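PDB 4EWC: putative nucleoprotein from Infectious salmon anemia virus, which encapsidates the negative-strand viral RNA, protecting it from nucleases and forming the ribonucleoprotein that serves as template for transcription and replication. Local coordinates for residues V68-K76 with A97-D105. Numbering follows the deposited sequence.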
loop_
_atom_site.group_PDB
_atom_site.type_symbol
_atom_site.label_atom_id
_atom_site.label_comp_id
_atom_site.label_asym_id
_atom_site.label_seq_id
_atom_site.Cartn_x
_atom_site.Cartn_y
_atom_site.Cartn_z
ATOM N N VAL A 68 -3.414 2.396 30.412
ATOM C CA VAL A 68 -2.321 1.526 29.971
ATOM C C VAL A 68 -1.129 1.513 30.953
ATOM O O VAL A 68 -0.594 0.452 31.243
ATOM C CB VAL A 68 -1.847 1.870 28.521
ATOM C CG1 VAL A 68 -1.068 0.712 27.909
ATOM C CG2 VAL A 68 -3.044 2.211 27.639
ATOM N N TYR A 69 -0.725 2.670 31.477
ATOM C CA TYR A 69 0.451 2.721 32.362
ATOM C C TYR A 69 0.171 2.391 33.830
ATOM O O TYR A 69 -0.439 3.190 34.556
ATOM C CB TYR A 69 1.184 4.071 32.280
ATOM C CG TYR A 69 2.449 4.107 33.128
ATOM C CD1 TYR A 69 3.578 3.383 32.755
ATOM C CD2 TYR A 69 2.505 4.840 34.306
ATOM C CE1 TYR A 69 4.728 3.396 33.523
ATOM C CE2 TYR A 69 3.652 4.870 35.075
ATOM C CZ TYR A 69 4.761 4.137 34.689
ATOM O OH TYR A 69 5.914 4.149 35.456
ATOM N N VAL A 70 0.651 1.233 34.279
ATOM C CA VAL A 70 0.349 0.782 35.637
ATOM C C VAL A 70 1.211 1.415 36.739
ATOM O O VAL A 70 0.777 1.508 37.886
ATOM C CB VAL A 70 0.378 -0.740 35.745
ATOM C CG1 VAL A 70 -0.172 -1.190 37.091
ATOM C CG2 VAL A 70 -0.438 -1.344 34.623
ATOM N N ASP A 71 2.412 1.866 36.396
ATOM C CA ASP A 71 3.287 2.535 37.367
ATOM C C ASP A 71 3.853 1.581 38.396
ATOM O O ASP A 71 3.347 0.480 38.582
ATOM C CB ASP A 71 2.610 3.742 38.047
ATOM N N LYS A 72 4.907 2.027 39.068
ATOM C CA LYS A 72 5.763 1.144 39.853
ATOM C C LYS A 72 5.113 0.650 41.132
ATOM O O LYS A 72 4.982 -0.556 41.341
ATOM C CB LYS A 72 7.088 1.831 40.184
ATOM N N LYS A 73 4.718 1.579 41.996
ATOM C CA LYS A 73 4.152 1.201 43.283
ATOM C C LYS A 73 2.924 0.305 43.117
ATOM O O LYS A 73 2.761 -0.675 43.843
ATOM C CB LYS A 73 3.816 2.437 44.116
ATOM N N ILE A 74 2.079 0.619 42.142
ATOM C CA ILE A 74 0.884 -0.182 41.901
ATOM C C ILE A 74 1.211 -1.540 41.282
ATOM O O ILE A 74 0.481 -2.512 41.489
ATOM C CB ILE A 74 -0.144 0.562 41.016
ATOM N N ARG A 75 2.306 -1.620 40.529
ATOM C CA ARG A 75 2.675 -2.892 39.906
ATOM C C ARG A 75 3.337 -3.826 40.913
ATOM O O ARG A 75 3.210 -5.039 40.812
ATOM C CB ARG A 75 3.566 -2.684 38.675
ATOM C CG ARG A 75 5.011 -2.348 38.968
ATOM C CD ARG A 75 5.860 -2.400 37.720
ATOM N NE ARG A 75 5.590 -1.292 36.809
ATOM C CZ ARG A 75 6.403 -0.259 36.618
ATOM N NH1 ARG A 75 7.551 -0.178 37.278
ATOM N NH2 ARG A 75 6.066 0.695 35.762
ATOM N N LYS A 76 4.029 -3.243 41.889
ATOM C CA LYS A 76 4.653 -4.004 42.966
ATOM C C LYS A 76 3.595 -4.569 43.915
ATOM O O LYS A 76 3.706 -5.701 44.386
ATOM C CB LYS A 76 5.636 -3.123 43.743
ATOM N N ALA A 97 -0.327 -5.207 30.044
ATOM C CA ALA A 97 -0.229 -3.765 30.202
ATOM C C ALA A 97 0.812 -3.386 31.254
ATOM O O ALA A 97 1.154 -2.216 31.396
ATOM C CB ALA A 97 -1.587 -3.174 30.543
ATOM N N ILE A 98 1.321 -4.372 31.984
ATOM C CA ILE A 98 2.394 -4.111 32.942
ATOM C C ILE A 98 3.778 -4.464 32.385
ATOM O O ILE A 98 4.788 -3.883 32.804
ATOM C CB ILE A 98 2.159 -4.808 34.308
ATOM C CG1 ILE A 98 3.086 -4.219 35.369
ATOM C CG2 ILE A 98 2.377 -6.294 34.203
ATOM C CD1 ILE A 98 3.218 -2.729 35.253
ATOM N N GLU A 99 3.821 -5.396 31.433
ATOM C CA GLU A 99 5.069 -5.724 30.739
ATOM C C GLU A 99 5.442 -4.568 29.819
ATOM O O GLU A 99 6.602 -4.180 29.735
ATOM C CB GLU A 99 4.926 -7.012 29.927
ATOM N N ARG A 100 4.434 -4.029 29.138
ATOM C CA ARG A 100 4.587 -2.832 28.327
ATOM C C ARG A 100 4.899 -1.605 29.185
ATOM O O ARG A 100 5.529 -0.661 28.713
ATOM C CB ARG A 100 3.332 -2.578 27.488
ATOM N N SER A 101 4.465 -1.614 30.442
ATOM C CA SER A 101 4.650 -0.455 31.314
ATOM C C SER A 101 6.068 -0.358 31.862
ATOM O O SER A 101 6.680 0.715 31.847
ATOM C CB SER A 101 3.632 -0.435 32.465
ATOM O OG SER A 101 2.344 -0.051 32.015
ATOM N N VAL A 102 6.595 -1.474 32.351
ATOM C CA VAL A 102 7.980 -1.496 32.828
ATOM C C VAL A 102 8.980 -1.360 31.663
ATOM O O VAL A 102 10.032 -0.735 31.810
ATOM C CB VAL A 102 8.286 -2.758 33.667
ATOM C CG1 VAL A 102 8.130 -4.022 32.828
ATOM C CG2 VAL A 102 9.679 -2.673 34.280
ATOM N N GLU A 103 8.630 -1.938 30.513
ATOM C CA GLU A 103 9.387 -1.758 29.286
ATOM C C GLU A 103 9.484 -0.269 28.962
ATOM O O GLU A 103 10.565 0.260 28.664
ATOM C CB GLU A 103 8.718 -2.504 28.126
ATOM N N PHE A 104 8.339 0.399 29.031
ATOM C CA PHE A 104 8.285 1.832 28.821
ATOM C C PHE A 104 9.205 2.565 29.798
ATOM O O PHE A 104 9.906 3.505 29.411
ATOM C CB PHE A 104 6.850 2.354 28.945
ATOM C CG PHE A 104 6.766 3.851 29.058
ATOM C CD1 PHE A 104 6.925 4.661 27.931
ATOM C CD2 PHE A 104 6.548 4.452 30.291
ATOM C CE1 PHE A 104 6.861 6.046 28.032
ATOM C CE2 PHE A 104 6.485 5.836 30.406
ATOM C CZ PHE A 104 6.638 6.638 29.276
ATOM N N ASP A 105 9.200 2.140 31.060
ATOM C CA ASP A 105 10.051 2.760 32.080
ATOM C C ASP A 105 11.532 2.690 31.706
ATOM O O ASP A 105 12.286 3.635 31.941
ATOM C CB ASP A 105 9.832 2.110 33.449
ATOM C CG ASP A 105 8.742 2.797 34.262
ATOM O OD1 ASP A 105 8.526 4.024 34.093
ATOM O OD2 ASP A 105 8.103 2.105 35.088
#
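Asp105 on helix 97-105 divides its carboxylate between Tyr69 and Arg75. Tyr69 OH donates to Asp105 OD1 at 2.9 Å, meeting the oxygen on its syn side, while the tyrosine ring stands almost perpendicular to the carboxylate. With CG trans to its own backbone N (chi1 -177°), Tyr69 carries its hydroxyl out to the acid. The other oxygen, OD2, forms a salt bridge with Arg75 NH2 at 2.6 Å, approached nearly end-on; a second bond from Arg75 NH1 is weak. One short acid thus ties down two long side chains, and the neighbouring guanidinium probably keeps it ionised.

Arginine suits its place because its aliphatic stem packs on Ile98 while its charged end reaches the acid. A chi1 of 77° tucks CG over its own backbone, and a bend at chi3 turns the guanidinium toward Asp105. On the way, CB, CD and NE pass Ile98 CD1, which lies at the guanidinium edge, and the side chain fits as a knob among Ile98, Ser101, Val102 and Asp105. The tip of isoleucine's longer arm, CD1, also meets Val70 CB at 3.5 Å, joining the loop to the start of helix 72-76.

Ser101 is small enough to let the loop backbone come close. Its OG accepts from Val70 N (3.1 Å, 163° at the hydrogen) and donates to Ala97 O one turn earlier, so the hydroxyl bridges a loop amide and a helix carbonyl. Beside it, Phe104 turns its ring edge toward the face of Tyr69 in an offset edge-to-face pair; both side chains also touch Lys280 of helix 279-284.

Loop backbone bonds from Val68 and Tyr69 to Asn22 link this contact to the N-terminal region. The arrangement is surface packing of a loop and the first turn of helix 72-80 against helix 96-114, in the N-terminal part of the nucleoprotein, locked by an aspartate shared between tyrosine and arginine.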